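Local coordinates for protein lipase (Photobacterium sp. M37, PDB 2ORY) that probably hydrolyses triacylglycerols as a cold-adapted lipase of the class 3 family, with an alpha/beta hydrolase fold, at residues A[231-236]-A[309-314]; A[235-240]-A[252-257]. One frame throughout, in Å; residues are numbered along the deposited sequence.

Contact 1. Residues A[231-236]-A[309-314]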
loop_
_atom_site.group_PDB
_atom_site.type_symbol
_atom_site.label_atom_id
_atom_site.label_comp_id
_atom_site.label_asym_id
_atom_site.label_seq_id
_atom_site.Cartn_x
_atom_site.Cartn_y
_atom_site.Cartn_z
ATOM N N ILE A 231 2.490 8.207 -4.921
ATOM C CA ILE A 231 3.812 8.637 -4.488
ATOM C C ILE A 231 4.831 7.506 -4.539
ATOM O O ILE A 231 4.700 6.503 -3.839
ATOM C CB ILE A 231 3.721 9.265 -3.064
ATOM C CG1 ILE A 231 2.765 10.478 -3.116
ATOM C CG2 ILE A 231 5.103 9.690 -2.571
ATOM C CD1 ILE A 231 2.563 11.217 -1.806
ATOM N N ALA A 232 5.828 7.670 -5.414
ATOM C CA ALA A 232 6.902 6.694 -5.586
ATOM C C ALA A 232 8.270 7.358 -5.568
ATOM O O ALA A 232 8.459 8.432 -6.146
ATOM C CB ALA A 232 6.744 5.953 -6.881
ATOM N N ASN A 233 9.213 6.700 -4.901
ATOM C CA ASN A 233 10.605 7.143 -4.803
ATOM C C ASN A 233 11.267 6.623 -6.093
ATOM O O ASN A 233 11.100 5.458 -6.449
ATOM C CB ASN A 233 11.225 6.518 -3.536
ATOM C CG ASN A 233 12.760 6.638 -3.468
ATOM O OD1 ASN A 233 13.408 7.209 -4.347
ATOM N ND2 ASN A 233 13.336 6.076 -2.412
ATOM N N SER A 234 11.988 7.479 -6.812
ATOM C CA SER A 234 12.621 7.040 -8.058
ATOM C C SER A 234 13.616 5.887 -7.891
ATOM O O SER A 234 13.856 5.125 -8.836
ATOM C CB SER A 234 13.337 8.213 -8.746
ATOM O OG SER A 234 14.407 8.717 -7.949
ATOM N N LEU A 235 14.202 5.748 -6.709
ATOM C CA LEU A 235 15.169 4.674 -6.513
ATOM C C LEU A 235 14.596 3.457 -5.797
ATOM O O LEU A 235 15.319 2.516 -5.474
ATOM C CB LEU A 235 16.400 5.185 -5.769
ATOM C CG LEU A 235 17.210 6.315 -6.413
ATOM C CD1 LEU A 235 18.403 6.616 -5.499
ATOM C CD2 LEU A 235 17.695 5.932 -7.813
ATOM N N ASP A 236 13.293 3.483 -5.549
ATOM C CA ASP A 236 12.632 2.353 -4.909
ATOM C C ASP A 236 12.291 1.390 -6.043
ATOM O O ASP A 236 11.574 1.757 -6.975
ATOM C CB ASP A 236 11.357 2.822 -4.198
ATOM C CG ASP A 236 10.560 1.675 -3.583
ATOM O OD1 ASP A 236 11.066 0.534 -3.534
ATOM O OD2 ASP A 236 9.419 1.920 -3.139
ATOM N N ALA A 309 15.909 -2.160 0.366
ATOM C CA ALA A 309 15.060 -2.092 1.551
ATOM C C ALA A 309 15.070 -0.687 2.132
ATOM O O ALA A 309 14.073 -0.219 2.694
ATOM C CB ALA A 309 15.532 -3.098 2.624
ATOM N N TYR A 310 16.204 -0.013 2.004
ATOM C CA TYR A 310 16.338 1.331 2.554
ATOM C C TYR A 310 15.474 2.291 1.762
ATOM O O TYR A 310 14.707 3.059 2.333
ATOM C CB TYR A 310 17.799 1.793 2.483
ATOM C CG TYR A 310 18.013 3.211 2.980
ATOM C CD1 TYR A 310 18.204 3.470 4.331
ATOM C CD2 TYR A 310 17.988 4.296 2.099
ATOM C CE1 TYR A 310 18.365 4.771 4.804
ATOM C CE2 TYR A 310 18.153 5.620 2.561
ATOM C CZ TYR A 310 18.339 5.840 3.919
ATOM O OH TYR A 310 18.507 7.122 4.411
ATOM N N GLN A 311 15.604 2.224 0.441
ATOM C CA GLN A 311 14.857 3.104 -0.434
ATOM C C GLN A 311 13.350 2.901 -0.315
ATOM O O GLN A 311 12.586 3.864 -0.404
ATOM C CB GLN A 311 15.291 2.910 -1.886
ATOM C CG GLN A 311 16.740 3.282 -2.190
ATOM C CD GLN A 311 17.035 4.763 -2.002
ATOM O OE1 GLN A 311 16.149 5.609 -2.139
ATOM N NE2 GLN A 311 18.294 5.086 -1.701
ATOM N N HIS A 312 12.934 1.655 -0.094
ATOM C CA HIS A 312 11.513 1.316 0.009
ATOM C C HIS A 312 10.870 1.712 1.318
ATOM O O HIS A 312 9.723 2.169 1.345
ATOM C CB HIS A 312 11.334 -0.184 -0.191
ATOM C CG HIS A 312 9.905 -0.624 -0.296
ATOM N ND1 HIS A 312 9.012 -0.045 -1.172
ATOM C CD2 HIS A 312 9.245 -1.652 0.289
ATOM C CE1 HIS A 312 7.867 -0.703 -1.127
ATOM N NE2 HIS A 312 7.983 -1.683 -0.251
ATOM N N VAL A 313 11.611 1.542 2.404
ATOM C CA VAL A 313 11.068 1.823 3.719
ATOM C C VAL A 313 11.529 3.131 4.311
ATOM O O VAL A 313 10.707 3.918 4.776
ATOM C CB VAL A 313 11.408 0.672 4.689
ATOM C CG1 VAL A 313 10.818 0.924 6.073
ATOM C CG2 VAL A 313 10.861 -0.606 4.128
ATOM N N VAL A 314 12.834 3.381 4.287
ATOM C CA VAL A 314 13.332 4.624 4.852
ATOM C C VAL A 314 13.161 5.799 3.892
ATOM O O VAL A 314 12.915 6.928 4.310
ATOM C CB VAL A 314 14.827 4.497 5.240
ATOM C CG1 VAL A 314 15.273 5.735 5.994
ATOM C CG2 VAL A 314 15.031 3.288 6.104
#
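Gln311 leans from helix 304-319 onto the loop that follows strand 199-206 and helix 214-224. Its CB rests 3.6 Å from the carbonyl O of Leu235, and CG continues past that oxygen and begins to meet the Leu235 side chain. There the chain bends (chi2 -65°), so that CD comes to lie 3.8 Å from Leu235 CB and the two side chains run side by side. At the tip the amide divides its work. OE1 accepts a nearly straight hydrogen bond from Asn233 ND2 (2.9 Å, N-H...O 163°), with ND2 in the plane of the Gln311 amide and OE1 near that of Asn233, although the two planes are steeply inclined to each other. NE2 turns the other way, to Gln307 OE1 and Asn296 O, while Leu235 CD1 lies alongside it.

Asn233 ND2 also donates to the backbone O of Gln311, at 3.1 Å and from above the carbonyl plane, so one amide nitrogen grips the helix twice. Its OD1 accepts from Leu235 N in an Asx turn; with both ends engaged, the amide is fixed in rotation, and the type I turn from Asn233 to Asp236 is held against the helix.

At the end of the same turn, His312, next to Gln311 on the helix, donates from ND1 in its ring plane to the syn lone pair of Asp236 OD2, 2.8 Å away. Carboxylate and imidazole planes stand 49° apart. OD2 also receives the hydroxyl of Tyr316, a second grip that probably steadies the carboxylate, whose charge would favour a protonated ND1. On the far side of the ring, His312 NE2 is hydrogen-bonded to Ser174 OG. Asp236, His312 and Ser174, which lies in a GxSxG sequence between strand 166-173 and helix 175-189, are thus placed as in the catalytic triad and nucleophile elbow of alpha/beta hydrolases.

Contact 2. Residues A[235-240]-A[252-257]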
loop_
_atom_site.group_PDB
_atom_site.type_symbol
_atom_site.label_atom_id
_atom_site.label_comp_id
_atom_site.label_asym_id
_atom_site.label_seq_id
_atom_site.Cartn_x
_atom_site.Cartn_y
_atom_site.Cartn_z
ATOM N N LEU A 235 14.202 5.748 -6.709
ATOM C CA LEU A 235 15.169 4.674 -6.513
ATOM C C LEU A 235 14.596 3.457 -5.797
ATOM O O LEU A 235 15.319 2.516 -5.474
ATOM C CB LEU A 235 16.400 5.185 -5.769
ATOM C CG LEU A 235 17.210 6.315 -6.413
ATOM C CD1 LEU A 235 18.403 6.616 -5.499
ATOM C CD2 LEU A 235 17.695 5.932 -7.813
ATOM N N ASP A 236 13.293 3.483 -5.549
ATOM C CA ASP A 236 12.632 2.353 -4.909
ATOM C C ASP A 236 12.291 1.390 -6.043
ATOM O O ASP A 236 11.574 1.757 -6.975
ATOM C CB ASP A 236 11.357 2.822 -4.198
ATOM C CG ASP A 236 10.560 1.675 -3.583
ATOM O OD1 ASP A 236 11.066 0.534 -3.534
ATOM O OD2 ASP A 236 9.419 1.920 -3.139
ATOM N N ILE A 237 12.802 0.164 -5.975
ATOM C CA ILE A 237 12.533 -0.817 -7.030
ATOM C C ILE A 237 11.096 -1.356 -7.081
ATOM O O ILE A 237 10.611 -1.707 -8.152
ATOM C CB ILE A 237 13.488 -2.054 -6.957
ATOM C CG1 ILE A 237 13.291 -2.779 -5.633
ATOM C CG2 ILE A 237 14.949 -1.636 -7.123
ATOM C CD1 ILE A 237 14.143 -4.004 -5.479
ATOM N N VAL A 238 10.402 -1.405 -5.953
ATOM C CA VAL A 238 9.040 -1.958 -5.921
ATOM C C VAL A 238 8.061 -1.459 -6.979
ATOM O O VAL A 238 7.427 -2.259 -7.669
ATOM C CB VAL A 238 8.445 -1.777 -4.539
ATOM C CG1 VAL A 238 6.972 -2.207 -4.515
ATOM C CG2 VAL A 238 9.265 -2.595 -3.571
ATOM N N PRO A 239 7.912 -0.132 -7.119
ATOM C CA PRO A 239 6.994 0.397 -8.127
ATOM C C PRO A 239 7.412 0.000 -9.534
ATOM O O PRO A 239 6.637 0.183 -10.469
ATOM C CB PRO A 239 7.100 1.905 -7.936
ATOM C CG PRO A 239 7.354 2.029 -6.502
ATOM C CD PRO A 239 8.392 0.960 -6.259
ATOM N N TYR A 240 8.635 -0.512 -9.694
ATOM C CA TYR A 240 9.119 -0.902 -11.029
ATOM C C TYR A 240 8.583 -2.224 -11.568
ATOM O O TYR A 240 8.931 -2.629 -12.677
ATOM C CB TYR A 240 10.653 -0.955 -11.074
ATOM C CG TYR A 240 11.340 0.397 -11.146
ATOM C CD1 TYR A 240 11.399 1.230 -10.026
ATOM C CD2 TYR A 240 11.961 0.828 -12.322
ATOM C CE1 TYR A 240 12.056 2.450 -10.066
ATOM C CE2 TYR A 240 12.633 2.069 -12.377
ATOM C CZ TYR A 240 12.673 2.867 -11.241
ATOM O OH TYR A 240 13.324 4.083 -11.256
ATOM N N SER A 252 20.228 -1.987 -13.077
ATOM C CA SER A 252 21.137 -0.850 -12.929
ATOM C C SER A 252 20.549 0.379 -12.260
ATOM O O SER A 252 21.059 1.489 -12.417
ATOM C CB SER A 252 21.678 -0.465 -14.295
ATOM O OG SER A 252 20.595 -0.226 -15.175
ATOM N N ILE A 253 19.487 0.171 -11.494
ATOM C CA ILE A 253 18.823 1.254 -10.788
ATOM C C ILE A 253 19.763 1.975 -9.824
ATOM O O ILE A 253 19.607 3.170 -9.599
ATOM C CB ILE A 253 17.596 0.732 -9.974
ATOM C CG1 ILE A 253 16.903 1.899 -9.274
ATOM C CG2 ILE A 253 18.041 -0.292 -8.914
ATOM C CD1 ILE A 253 16.190 2.831 -10.212
ATOM N N TYR A 254 20.732 1.259 -9.259
ATOM C CA TYR A 254 21.659 1.866 -8.300
ATOM C C TYR A 254 23.067 2.035 -8.842
ATOM O O TYR A 254 24.050 1.943 -8.105
ATOM C CB TYR A 254 21.720 1.046 -7.008
ATOM C CG TYR A 254 20.373 0.831 -6.347
ATOM C CD1 TYR A 254 19.479 1.891 -6.157
ATOM C CD2 TYR A 254 19.988 -0.436 -5.927
ATOM C CE1 TYR A 254 18.223 1.674 -5.565
ATOM C CE2 TYR A 254 18.753 -0.662 -5.337
ATOM C CZ TYR A 254 17.871 0.385 -5.161
ATOM O OH TYR A 254 16.637 0.109 -4.620
ATOM N N ILE A 255 23.158 2.283 -10.140
ATOM C CA ILE A 255 24.443 2.467 -10.773
ATOM C C ILE A 255 24.495 3.891 -11.281
ATOM O O ILE A 255 23.869 4.223 -12.289
ATOM C CB ILE A 255 24.633 1.498 -11.959
ATOM C CG1 ILE A 255 24.651 0.055 -11.461
ATOM C CG2 ILE A 255 25.941 1.809 -12.690
ATOM C CD1 ILE A 255 24.735 -0.971 -12.574
ATOM N N SER A 256 25.221 4.738 -10.563
ATOM C CA SER A 256 25.366 6.130 -10.957
ATOM C C SER A 256 26.843 6.447 -11.164
ATOM O O SER A 256 27.636 5.588 -11.559
ATOM C CB SER A 256 24.790 7.053 -9.880
ATOM O OG SER A 256 25.551 6.977 -8.687
ATOM N N GLU A 257 27.204 7.695 -10.903
ATOM C CA GLU A 257 28.583 8.129 -11.044
ATOM C C GLU A 257 29.073 8.452 -9.641
ATOM O O GLU A 257 30.225 8.824 -9.438
ATOM C CB GLU A 257 28.654 9.362 -11.950
ATOM C CG GLU A 257 28.048 9.125 -13.333
ATOM C CD GLU A 257 28.167 10.327 -14.257
ATOM O OE1 GLU A 257 27.668 11.419 -13.895
ATOM O OE2 GLU A 257 28.755 10.177 -15.352
HETATM O O HOH W 1 13.601 -0.362 -3.241
#
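Ile253 and Tyr254 meet the 235-240 segment from neighbouring positions of a type I turn, Ser252 to Ile255, with their side chains packed on each other. The Tyr254 ring lies with its edge against Leu235, whose CB is in the ring plane, and its hydroxyl donates to the carbonyl O of Leu235 at 2.9 Å. The approach is almost along the C=O axis (171° at the oxygen). The ring edge follows closely, Tyr254 CE1 standing 3.0 Å from Leu235 O.

Over one face of that ring, centred on it, sits CG2 of the preceding Ile253. This methyl is also the one that meets Ile237: the two isoleucines cross at about a right angle, CG2 to CG2, 3.8 Å apart. Ile237 CG2 lies 3.5 Å from Tyr254 OH as well, so it fills the corner between the two residues. The other branch of Ile253, with CG1 anti to the backbone N (chi1 -179°), carries CD1 to the phenol end of Tyr240, 3.3 Å from its OH and obliquely placed to the ring. Tyr240 crosses Ile253 at a slant, and its hydroxyl is hydrogen-bonded to Ser234 O. Leu235 CD2 adds a looser apolar touch on Ile253 CD1, at 4.2 Å.

A water bridges the polar side: it donates to Asp236 OD1 (2.7 Å), accepts from Ile237 N and makes a weak bond to Tyr254 OH. OD1 also accepts from Val238 N, from above the carboxylate plane, in an Asx turn that leads into the short 3-10 segment 238-240.

The contact joins the loops before and after helix 244-247. Tyr304 and Ala308 of helix 304-319 flank Ile237 and Tyr254, Ile97 and Phe102 of helix 97-102 pack on Ile237, and Asp236 touches Ala207, just past strand 199-206.

Both contacts start from the same loop, sharing Leu235 and Asp236, with centres about 9 Å apart. Contact 1 is the deeper: it ties this loop to helix 304-319 mainly through directed hydrogen bonds between buried polar side chains, as suits a probable catalytic centre. Contact 2 lies farther from the chain's centre and is partly buried; there aliphatic and aromatic groups dominate, with one hydroxyl bond and a water, and the partner is another loop instead of a helix. The two also touch directly, Val238 CG2 packing 3.4 Å from His312 CE1. Asp236 links them, its OD2 serving contact 1 and its OD1 the water and Asx turn of contact 2.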